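Local coordinates for protein cGAS/DncV-like nucleotidyltransferase in E. coli homolog (Elizabethkingia meningoseptica ATCC 13253 = NBRC 12535, PDB 6E0O) that synthesizes cyclic dinucleotide second messengers, probably 3',3'-c-di-AMP and 3',3'-c-di-GMP, from nucleoside triphosphates with magnesium as part of a CBASS antiphage defence system, at residues Phe38-Tyr50 against Asp61-Asp75. Sequence-based numbering, arbitrary orientation.
Sequences FGNRVTIFLQGSY and DVDIVMRYDDAFYPD. With MG (magnesium ion), chain D; nucleotides of chain B.
V65 sits under the ring of F45, its CB over the ring centre at 3.7 Å from the centroid in a CH-pi contact. In the nucleotidyltransferase sheet, edge strand 42-47 runs antiparallel to 62-68, axes 162° apart; 62-68 pairs in parallel with 135-147 on its other side. F45 and V65 form a hydrogen-bonded pair, as do T43 and R67. On the same face of the sheet, V65 CG2 lies 3.5 Å from CD of Q47, whose NE2 makes a weak hydrogen bond to O2' of nucleotide A2 of chain B. On the opposite face M66, bent at chi3 (78°), lays its CE methyl over one face of the F38 ring (CH-pi), with SD oblique to that ring in a Met-aromatic contact, while V42 packs on its CG; helices 21-38 and 98-113 cover M66. At the far end, D69 OD2 accepts a hydrogen bond from T43 OG1 at 2.7 Å on its syn lone pair and the R67 NE salt bridge on its anti one, two grips that should fix the carboxylate's rotation. R41 NH1 reaches Y68 OH at 2.9 Å, a bent bond (134°), guanidinium and ring perpendicular. At the active-site end G48 and S49 probably contribute to nucleotide binding, and D63, beside D136, binds magnesium through OD2 at 2.1 Å, with a water linking that oxygen to Q47 O.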
ATOM      1  N   PHE A  38      14.723 -16.099 -14.154  1.00 14.21           N
ATOM      2  CA  PHE A  38      14.505 -14.940 -15.004  1.00 13.95           C
ATOM      3  C   PHE A  38      15.751 -14.102 -15.251  1.00 14.58           C
ATOM      4  O   PHE A  38      15.732 -13.253 -16.154  1.00 15.98           O
ATOM      5  CB  PHE A  38      13.417 -14.052 -14.397  1.00 14.76           C
ATOM      6  CG  PHE A  38      12.068 -14.705 -14.356  1.00 14.72           C
ATOM      7  CD1 PHE A  38      11.312 -14.828 -15.503  1.00 16.55           C
ATOM      8  CD2 PHE A  38      11.561 -15.203 -13.174  1.00 15.08           C
ATOM      9  CE1 PHE A  38      10.069 -15.427 -15.465  1.00 17.35           C
ATOM     10  CE2 PHE A  38      10.321 -15.805 -13.133  1.00 15.83           C
ATOM     11  CZ  PHE A  38       9.578 -15.915 -14.274  1.00 16.35           C
ATOM     12  N   GLY A  39      16.811 -14.301 -14.477  1.00 15.37           N
ATOM     13  CA  GLY A  39      18.018 -13.527 -14.692  1.00 15.59           C
ATOM     14  C   GLY A  39      17.732 -12.041 -14.626  1.00 15.48           C
ATOM     15  O   GLY A  39      16.993 -11.555 -13.758  1.00 15.89           O
ATOM     16  N   ASN A  40      18.331 -11.297 -15.551  1.00 15.51           N
ATOM     17  CA  ASN A  40      18.176  -9.852 -15.585  1.00 17.65           C
ATOM     18  C   ASN A  40      16.970  -9.395 -16.385  1.00 14.32           C
ATOM     19  O   ASN A  40      16.786  -8.187 -16.577  1.00 15.79           O
ATOM     20  CB  ASN A  40      19.423  -9.179 -16.127  1.00 23.51           C
ATOM     21  CG  ASN A  40      20.496  -8.984 -15.055  1.00 31.89           C
ATOM     22  OD1 ASN A  40      20.195  -8.914 -13.872  1.00 31.76           O
ATOM     23  ND2 ASN A  40      21.757  -8.880 -15.480  1.00 35.99           N
ATOM     24  N   ARG A  41      16.118 -10.322 -16.805  1.00 13.65           N
ATOM     25  CA  ARG A  41      14.926  -9.972 -17.562  1.00 13.86           C
ATOM     26  C   ARG A  41      13.824  -9.374 -16.705  1.00 12.85           C
ATOM     27  O   ARG A  41      12.785  -8.980 -17.252  1.00 14.53           O
ATOM     28  CB  ARG A  41      14.409 -11.205 -18.299  1.00 15.21           C
ATOM     29  CG  ARG A  41      15.394 -11.733 -19.330  1.00 18.97           C
ATOM     30  CD  ARG A  41      14.818 -12.935 -20.040  1.00 23.75           C
ATOM     31  NE  ARG A  41      14.813 -14.115 -19.189  1.00 27.96           N
ATOM     32  CZ  ARG A  41      13.898 -15.078 -19.245  1.00 30.75           C
ATOM     33  NH1 ARG A  41      12.885 -14.994 -20.098  1.00 31.71           N
ATOM     34  NH2 ARG A  41      13.991 -16.122 -18.434  1.00 30.87           N
ATOM     35  N   VAL A  42      14.030  -9.289 -15.390  1.00 12.60           N
ATOM     36  CA  VAL A  42      13.074  -8.674 -14.480  1.00 12.30           C
ATOM     37  C   VAL A  42      13.750  -7.595 -13.648  1.00 12.06           C
ATOM     38  O   VAL A  42      14.950  -7.658 -13.367  1.00 13.53           O
ATOM     39  CB  VAL A  42      12.411  -9.714 -13.546  1.00 12.05           C
ATOM     40  CG1 VAL A  42      11.627 -10.723 -14.353  1.00 13.76           C
ATOM     41  CG2 VAL A  42      13.457 -10.418 -12.673  1.00 13.06           C
ATOM     42  N   THR A  43      12.954  -6.610 -13.244  1.00 12.28           N
ATOM     43  CA  THR A  43      13.315  -5.690 -12.173  1.00 11.11           C
ATOM     44  C   THR A  43      12.538  -6.129 -10.939  1.00 11.20           C
ATOM     45  O   THR A  43      11.324  -6.335 -11.014  1.00 13.10           O
ATOM     46  CB  THR A  43      12.912  -4.256 -12.526  1.00 12.13           C
ATOM     47  OG1 THR A  43      13.639  -3.805 -13.672  1.00 13.24           O
ATOM     48  CG2 THR A  43      13.193  -3.297 -11.376  1.00 13.33           C
ATOM     49  N   ILE A  44      13.229  -6.282  -9.816  1.00 11.42           N
ATOM     50  CA  ILE A  44      12.597  -6.617  -8.544  1.00 10.94           C
ATOM     51  C   ILE A  44      12.653  -5.380  -7.659  1.00 11.93           C
ATOM     52  O   ILE A  44      13.705  -4.748  -7.534  1.00 12.86           O
ATOM     53  CB  ILE A  44      13.258  -7.845  -7.888  1.00 12.69           C
ATOM     54  CG1 ILE A  44      12.981  -9.097  -8.739  1.00 14.32           C
ATOM     55  CG2 ILE A  44      12.746  -8.022  -6.473  1.00 14.44           C
ATOM     56  CD1 ILE A  44      13.782 -10.333  -8.337  1.00 16.76           C
ATOM     57  N   PHE A  45      11.513  -5.023  -7.073  1.00 11.76           N
ATOM     58  CA  PHE A  45      11.418  -3.848  -6.218  1.00 11.85           C
ATOM     59  C   PHE A  45      10.267  -4.057  -5.251  1.00 12.33           C
ATOM     60  O   PHE A  45       9.495  -5.004  -5.379  1.00 13.05           O
ATOM     61  CB  PHE A  45      11.281  -2.566  -7.035  1.00 13.12           C
ATOM     62  CG  PHE A  45       9.987  -2.429  -7.788  1.00 12.34           C
ATOM     63  CD1 PHE A  45       9.848  -2.921  -9.081  1.00 14.76           C
ATOM     64  CD2 PHE A  45       8.919  -1.758  -7.218  1.00 12.73           C
ATOM     65  CE1 PHE A  45       8.654  -2.755  -9.786  1.00 15.58           C
ATOM     66  CE2 PHE A  45       7.730  -1.588  -7.905  1.00 13.90           C
ATOM     67  CZ  PHE A  45       7.594  -2.085  -9.189  1.00 15.36           C
ATOM     68  N   LEU A  46      10.166  -3.172  -4.264  1.00 12.48           N
ATOM     69  CA  LEU A  46       9.113  -3.280  -3.272  1.00 11.81           C
ATOM     70  C   LEU A  46       7.994  -2.286  -3.554  1.00 12.08           C
ATOM     71  O   LEU A  46       8.213  -1.186  -4.066  1.00 13.10           O
ATOM     72  CB  LEU A  46       9.651  -3.013  -1.863  1.00 13.64           C
ATOM     73  CG  LEU A  46      10.792  -3.906  -1.391  1.00 13.88           C
ATOM     74  CD1 LEU A  46      11.113  -3.599   0.083  1.00 17.87           C
ATOM     75  CD2 LEU A  46      10.475  -5.386  -1.599  1.00 15.67           C
ATOM     76  N   GLN A  47       6.787  -2.670  -3.158  1.00 12.31           N
ATOM     77  CA  GLN A  47       5.696  -1.715  -3.061  1.00 11.51           C
ATOM     78  C   GLN A  47       4.982  -1.937  -1.734  1.00 12.28           C
ATOM     79  O   GLN A  47       5.430  -2.732  -0.901  1.00 13.39           O
ATOM     80  CB  GLN A  47       4.748  -1.873  -4.239  1.00 12.80           C
ATOM     81  CG  GLN A  47       3.962  -3.141  -4.193  1.00 15.16           C
ATOM     82  CD  GLN A  47       2.991  -3.266  -5.329  1.00 20.09           C
ATOM     83  OE1 GLN A  47       3.046  -2.518  -6.303  1.00 21.21           O
ATOM     84  NE2 GLN A  47       2.085  -4.222  -5.214  1.00 25.59           N
ATOM     85  N   GLY A  48       3.880  -1.239  -1.526  1.00 12.74           N
ATOM     86  CA  GLY A  48       3.120  -1.449  -0.326  1.00 13.45           C
ATOM     87  C   GLY A  48       3.822  -0.941   0.920  1.00 12.36           C
ATOM     88  O   GLY A  48       4.704  -0.078   0.880  1.00 13.34           O
ATOM     89  N   SER A  49       3.396  -1.502   2.055  1.00 12.97           N
ATOM     90  CA  SER A  49       3.683  -0.887   3.345  1.00 14.19           C
ATOM     91  C   SER A  49       5.167  -0.879   3.685  1.00 13.69           C
ATOM     92  O   SER A  49       5.628   0.039   4.370  1.00 13.79           O
ATOM     93  CB  SER A  49       2.906  -1.612   4.440  1.00 16.94           C
ATOM     94  OG  SER A  49       3.329  -2.963   4.523  1.00 20.16           O
ATOM     95  N   TYR A  50       5.932  -1.883   3.258  1.00 12.51           N
ATOM     96  CA  TYR A  50       7.368  -1.828   3.505  1.00 13.84           C
ATOM     97  C   TYR A  50       8.025  -0.754   2.647  1.00 14.45           C
ATOM     98  O   TYR A  50       8.963  -0.090   3.096  1.00 19.03           O
ATOM     99  CB  TYR A  50       8.014  -3.188   3.268  1.00 13.11           C
ATOM    100  CG  TYR A  50       7.873  -4.155   4.423  1.00 13.09           C
ATOM    101  CD1 TYR A  50       6.790  -5.014   4.505  1.00 13.16           C
ATOM    102  CD2 TYR A  50       8.833  -4.220   5.418  1.00 13.71           C
ATOM    103  CE1 TYR A  50       6.668  -5.918   5.546  1.00 13.47           C
ATOM    104  CE2 TYR A  50       8.727  -5.124   6.458  1.00 15.33           C
ATOM    105  CZ  TYR A  50       7.640  -5.960   6.525  1.00 13.34           C
ATOM    106  OH  TYR A  50       7.545  -6.850   7.568  1.00 14.60           O
ATOM    107  N   ASP A  61       3.564  -8.953   6.249  1.00 16.24           N
ATOM    108  CA  ASP A  61       3.910  -9.463   4.929  1.00 15.87           C
ATOM    109  C   ASP A  61       4.479  -8.350   4.051  1.00 13.53           C
ATOM    110  O   ASP A  61       4.058  -7.191   4.127  1.00 15.28           O
ATOM    111  CB  ASP A  61       2.667 -10.013   4.220  1.00 17.93           C
ATOM    112  CG  ASP A  61       1.981 -11.144   4.976  1.00 19.01           C
ATOM    113  OD1 ASP A  61       2.503 -11.616   6.007  1.00 20.80           O
ATOM    114  OD2 ASP A  61       0.885 -11.552   4.526  1.00 24.24           O
ATOM    115  N   VAL A  62       5.434  -8.717   3.194  1.00 12.98           N
ATOM    116  CA  VAL A  62       6.084  -7.781   2.279  1.00 13.46           C
ATOM    117  C   VAL A  62       5.631  -8.051   0.846  1.00 13.07           C
ATOM    118  O   VAL A  62       5.496  -9.206   0.431  1.00 14.75           O
ATOM    119  CB  VAL A  62       7.622  -7.850   2.378  1.00 13.37           C
ATOM    120  CG1 VAL A  62       8.144  -9.248   2.038  1.00 13.96           C
ATOM    121  CG2 VAL A  62       8.255  -6.793   1.484  1.00 13.90           C
ATOM    122  N   ASP A  63       5.438  -6.973   0.081  1.00 12.12           N
ATOM    123  CA  ASP A  63       5.014  -7.037  -1.316  1.00 11.99           C
ATOM    124  C   ASP A  63       6.223  -6.831  -2.220  1.00 11.68           C
ATOM    125  O   ASP A  63       6.755  -5.719  -2.319  1.00 13.71           O
ATOM    126  CB  ASP A  63       3.948  -5.977  -1.556  1.00 13.01           C
ATOM    127  CG  ASP A  63       2.794  -6.132  -0.608  1.00 15.57           C
ATOM    128  OD1 ASP A  63       2.196  -7.226  -0.624  1.00 18.63           O
ATOM    129  OD2 ASP A  63       2.527  -5.201   0.187  1.00 17.97           O
ATOM    130  N   ILE A  64       6.653  -7.914  -2.862  1.00 10.72           N
ATOM    131  CA  ILE A  64       7.812  -7.916  -3.744  1.00 11.07           C
ATOM    132  C   ILE A  64       7.309  -7.955  -5.178  1.00 11.29           C
ATOM    133  O   ILE A  64       6.690  -8.944  -5.599  1.00 11.67           O
ATOM    134  CB  ILE A  64       8.726  -9.118  -3.463  1.00 11.04           C
ATOM    135  CG1 ILE A  64       9.168  -9.125  -2.001  1.00 12.48           C
ATOM    136  CG2 ILE A  64       9.910  -9.133  -4.413  1.00 12.54           C
ATOM    137  CD1 ILE A  64       9.955 -10.368  -1.616  1.00 12.91           C
ATOM    138  N   VAL A  65       7.590  -6.900  -5.933  1.00 10.86           N
ATOM    139  CA  VAL A  65       7.161  -6.804  -7.320  1.00 10.53           C
ATOM    140  C   VAL A  65       8.248  -7.386  -8.214  1.00 10.89           C
ATOM    141  O   VAL A  65       9.433  -7.077  -8.051  1.00 11.49           O
ATOM    142  CB  VAL A  65       6.866  -5.345  -7.702  1.00 11.48           C
ATOM    143  CG1 VAL A  65       6.363  -5.292  -9.136  1.00 12.19           C
ATOM    144  CG2 VAL A  65       5.865  -4.708  -6.753  1.00 13.22           C
ATOM    145  N   MET A  66       7.846  -8.239  -9.152  1.00 10.47           N
ATOM    146  CA  MET A  66       8.761  -8.783 -10.152  1.00 11.39           C
ATOM    147  C   MET A  66       8.262  -8.331 -11.517  1.00 10.78           C
ATOM    148  O   MET A  66       7.340  -8.928 -12.079  1.00 11.32           O
ATOM    149  CB  MET A  66       8.857 -10.298 -10.080  1.00 11.50           C
ATOM    150  CG  MET A  66       9.968 -10.834 -10.967  1.00 11.91           C
ATOM    151  SD  MET A  66       9.877 -12.573 -11.377  1.00 13.67           S
ATOM    152  CE  MET A  66       8.629 -12.526 -12.652  1.00 13.34           C
ATOM    153  N   ARG A  67       8.874  -7.279 -12.051  1.00 11.04           N
ATOM    154  CA  ARG A  67       8.444  -6.671 -13.303  1.00 11.05           C
ATOM    155  C   ARG A  67       9.243  -7.281 -14.451  1.00 10.77           C
ATOM    156  O   ARG A  67      10.449  -7.036 -14.586  1.00 11.86           O
ATOM    157  CB  ARG A  67       8.660  -5.162 -13.240  1.00 10.82           C
ATOM    158  CG  ARG A  67       8.125  -4.402 -14.445  1.00 11.48           C
ATOM    159  CD  ARG A  67       8.469  -2.920 -14.364  1.00 12.74           C
ATOM    160  NE  ARG A  67       9.910  -2.691 -14.449  1.00 12.59           N
ATOM    161  CZ  ARG A  67      10.495  -1.545 -14.139  1.00 13.33           C
ATOM    162  NH1 ARG A  67       9.758  -0.525 -13.723  1.00 15.32           N
ATOM    163  NH2 ARG A  67      11.809  -1.423 -14.224  1.00 14.06           N
ATOM    164  N   TYR A  68       8.579  -8.093 -15.270  1.00 11.86           N
ATOM    165  CA  TYR A  68       9.210  -8.680 -16.440  1.00 12.59           C
ATOM    166  C   TYR A  68       9.236  -7.588 -17.494  1.00 13.06           C
ATOM    167  O   TYR A  68       8.185  -7.133 -17.955  1.00 15.00           O
ATOM    168  CB  TYR A  68       8.441  -9.907 -16.921  1.00 13.52           C
ATOM    169  CG  TYR A  68       9.224 -10.636 -17.983  1.00 14.91           C
ATOM    170  CD1 TYR A  68       9.182 -10.227 -19.306  1.00 17.06           C
ATOM    171  CD2 TYR A  68      10.048 -11.699 -17.651  1.00 16.37           C
ATOM    172  CE1 TYR A  68       9.916 -10.877 -20.276  1.00 18.70           C
ATOM    173  CE2 TYR A  68      10.790 -12.350 -18.606  1.00 18.55           C
ATOM    174  CZ  TYR A  68      10.723 -11.937 -19.917  1.00 19.50           C
ATOM    175  OH  TYR A  68      11.468 -12.607 -20.858  1.00 24.14           O
ATOM    176  N   ASP A  69      10.429  -7.144 -17.865  1.00 13.95           N
ATOM    177  CA  ASP A  69      10.524  -5.889 -18.601  1.00 15.54           C
ATOM    178  C   ASP A  69      11.649  -5.897 -19.623  1.00 15.81           C
ATOM    179  O   ASP A  69      12.105  -4.824 -20.032  1.00 16.72           O
ATOM    180  CB  ASP A  69      10.677  -4.730 -17.629  1.00 15.39           C
ATOM    181  CG  ASP A  69      11.862  -4.898 -16.708  1.00 15.00           C
ATOM    182  OD1 ASP A  69      12.739  -5.736 -17.010  1.00 15.65           O
ATOM    183  OD2 ASP A  69      11.920  -4.192 -15.687  1.00 15.18           O
ATOM    184  N   ASP A  70      12.071  -7.079 -20.064  1.00 17.61           N
ATOM    185  CA  ASP A  70      13.159  -7.203 -21.022  1.00 19.17           C
ATOM    186  C   ASP A  70      12.934  -6.354 -22.264  1.00 18.33           C
ATOM    187  O   ASP A  70      13.893  -5.804 -22.811  1.00 21.85           O
ATOM    188  CB  ASP A  70      13.305  -8.684 -21.391  1.00 21.77           C
ATOM    189  CG  ASP A  70      14.496  -8.964 -22.266  1.00 24.78           C
ATOM    190  OD1 ASP A  70      15.620  -8.567 -21.901  1.00 25.43           O
ATOM    191  OD2 ASP A  70      14.304  -9.613 -23.316  1.00 31.37           O
ATOM    192  N   ALA A  71      11.681  -6.206 -22.703  1.00 18.24           N
ATOM    193  CA  ALA A  71      11.403  -5.439 -23.911  1.00 20.34           C
ATOM    194  C   ALA A  71      11.644  -3.945 -23.717  1.00 20.29           C
ATOM    195  O   ALA A  71      11.953  -3.237 -24.685  1.00 25.20           O
ATOM    196  CB  ALA A  71       9.956  -5.666 -24.356  1.00 24.14           C
ATOM    197  N   PHE A  72      11.480  -3.447 -22.495  1.00 16.42           N
ATOM    198  CA  PHE A  72      11.613  -2.029 -22.191  1.00 16.19           C
ATOM    199  C   PHE A  72      12.959  -1.680 -21.580  1.00 15.22           C
ATOM    200  O   PHE A  72      13.447  -0.567 -21.794  1.00 16.82           O
ATOM    201  CB  PHE A  72      10.517  -1.596 -21.210  1.00 17.03           C
ATOM    202  CG  PHE A  72       9.144  -1.620 -21.797  1.00 18.23           C
ATOM    203  CD1 PHE A  72       8.376  -2.767 -21.736  1.00 19.85           C
ATOM    204  CD2 PHE A  72       8.624  -0.500 -22.423  1.00 23.23           C
ATOM    205  CE1 PHE A  72       7.116  -2.799 -22.294  1.00 23.13           C
ATOM    206  CE2 PHE A  72       7.363  -0.523 -22.976  1.00 25.91           C
ATOM    207  CZ  PHE A  72       6.607  -1.677 -22.912  1.00 24.67           C
ATOM    208  N   TYR A  73      13.540  -2.595 -20.800  1.00 15.37           N
ATOM    209  CA  TYR A  73      14.840  -2.417 -20.152  1.00 15.41           C
ATOM    210  C   TYR A  73      15.689  -3.624 -20.530  1.00 16.07           C
ATOM    211  O   TYR A  73      15.946  -4.511 -19.708  1.00 16.28           O
ATOM    212  CB  TYR A  73      14.679  -2.267 -18.637  1.00 15.67           C
ATOM    213  CG  TYR A  73      13.787  -1.090 -18.296  1.00 14.82           C
ATOM    214  CD1 TYR A  73      14.259   0.214 -18.394  1.00 16.44           C
ATOM    215  CD2 TYR A  73      12.467  -1.275 -17.903  1.00 15.59           C
ATOM    216  CE1 TYR A  73      13.448   1.291 -18.110  1.00 15.83           C
ATOM    217  CE2 TYR A  73      11.650  -0.203 -17.625  1.00 15.72           C
ATOM    218  CZ  TYR A  73      12.145   1.077 -17.729  1.00 16.19           C
ATOM    219  OH  TYR A  73      11.346   2.155 -17.443  1.00 17.52           O
ATOM    220  N   PRO A  74      16.128  -3.695 -21.784  1.00 17.50           N
ATOM    221  CA  PRO A  74      16.870  -4.871 -22.252  1.00 17.92           C
ATOM    222  C   PRO A  74      18.262  -4.946 -21.643  1.00 17.42           C
ATOM    223  O   PRO A  74      18.758  -4.025 -20.986  1.00 17.32           O
ATOM    224  CB  PRO A  74      16.940  -4.669 -23.769  1.00 20.33           C
ATOM    225  CG  PRO A  74      16.862  -3.182 -23.942  1.00 21.10           C
ATOM    226  CD  PRO A  74      15.912  -2.707 -22.861  1.00 19.40           C
ATOM    227  N   ASP A  75      18.902  -6.084 -21.886  1.00 19.52           N
ATOM    228  CA  ASP A  75      20.252  -6.340 -21.398  1.00 21.50           C
ATOM    229  C   ASP A  75      21.238  -5.547 -22.246  1.00 24.54           C
ATOM    230  O   ASP A  75      21.388  -5.807 -23.443  1.00 31.13           O
ATOM    231  CB  ASP A  75      20.537  -7.836 -21.482  1.00 24.56           C
ATOM    232  CG  ASP A  75      21.709  -8.256 -20.619  1.00 30.47           C
ATOM    233  OD1 ASP A  75      22.738  -7.548 -20.631  1.00 30.61           O
ATOM    234  OD2 ASP A  75      21.599  -9.291 -19.927  1.00 34.89           O
TER
HETATM  235 MG    MG D 301       1.103  -5.040   1.743  1.00 18.04          MG
ATOM    236  P     A B   2      -5.234  -7.174  -2.054  1.00 53.75           P
ATOM    237  OP1   A B   2      -5.784  -6.977  -3.420  1.00 57.70           O
ATOM    238  OP2   A B   2      -5.778  -8.267  -1.202  1.00 58.92           O
ATOM    239  O5'   A B   2      -3.663  -7.411  -2.196  1.00 62.49           O
ATOM    240  C5'   A B   2      -3.137  -8.680  -2.577  1.00 66.22           C
ATOM    241  C4'   A B   2      -1.762  -8.552  -3.186  1.00 66.10           C
ATOM    242  O4'   A B   2      -1.886  -7.905  -4.480  1.00 61.45           O
ATOM    243  C3'   A B   2      -0.771  -7.717  -2.380  1.00 67.58           C
ATOM    244  O3'   A B   2       0.547  -8.246  -2.517  1.00 68.72           O
ATOM    245  C2'   A B   2      -0.857  -6.348  -3.040  1.00 64.35           C
ATOM    246  O2'   A B   2       0.307  -5.555  -2.914  1.00 65.29           O
ATOM    247  C1'   A B   2      -1.133  -6.708  -4.498  1.00 56.20           C
ATOM    248  N9    A B   2      -1.925  -5.692  -5.192  1.00 37.46           N
ATOM    249  C8    A B   2      -3.270  -5.445  -5.042  1.00 31.71           C
ATOM    250  N7    A B   2      -3.717  -4.467  -5.786  1.00 24.64           N
ATOM    251  C5    A B   2      -2.588  -4.028  -6.466  1.00 24.58           C
ATOM    252  C6    A B   2      -2.386  -3.002  -7.409  1.00 21.77           C
ATOM    253  N6    A B   2      -3.341  -2.191  -7.869  1.00 22.77           N
ATOM    254  N1    A B   2      -1.139  -2.857  -7.881  1.00 23.79           N
ATOM    255  C2    A B   2      -0.160  -3.647  -7.443  1.00 23.79           C
ATOM    256  N3    A B   2      -0.222  -4.644  -6.561  1.00 24.49           N
ATOM    257  C4    A B   2      -1.478  -4.780  -6.109  1.00 26.40           C
TER
HETATM  258  O   HOH W   1      18.062  -6.234 -18.657  1.00 22.91           O
HETATM  259  O   HOH W   2       5.229  -4.213   1.401  1.00 12.59           O
HETATM  260  O   HOH W   3       2.866  -5.030   2.893  1.00 16.57           O
HETATM  261  O   HOH W   4       1.088  -7.071   1.764  1.00 20.39           O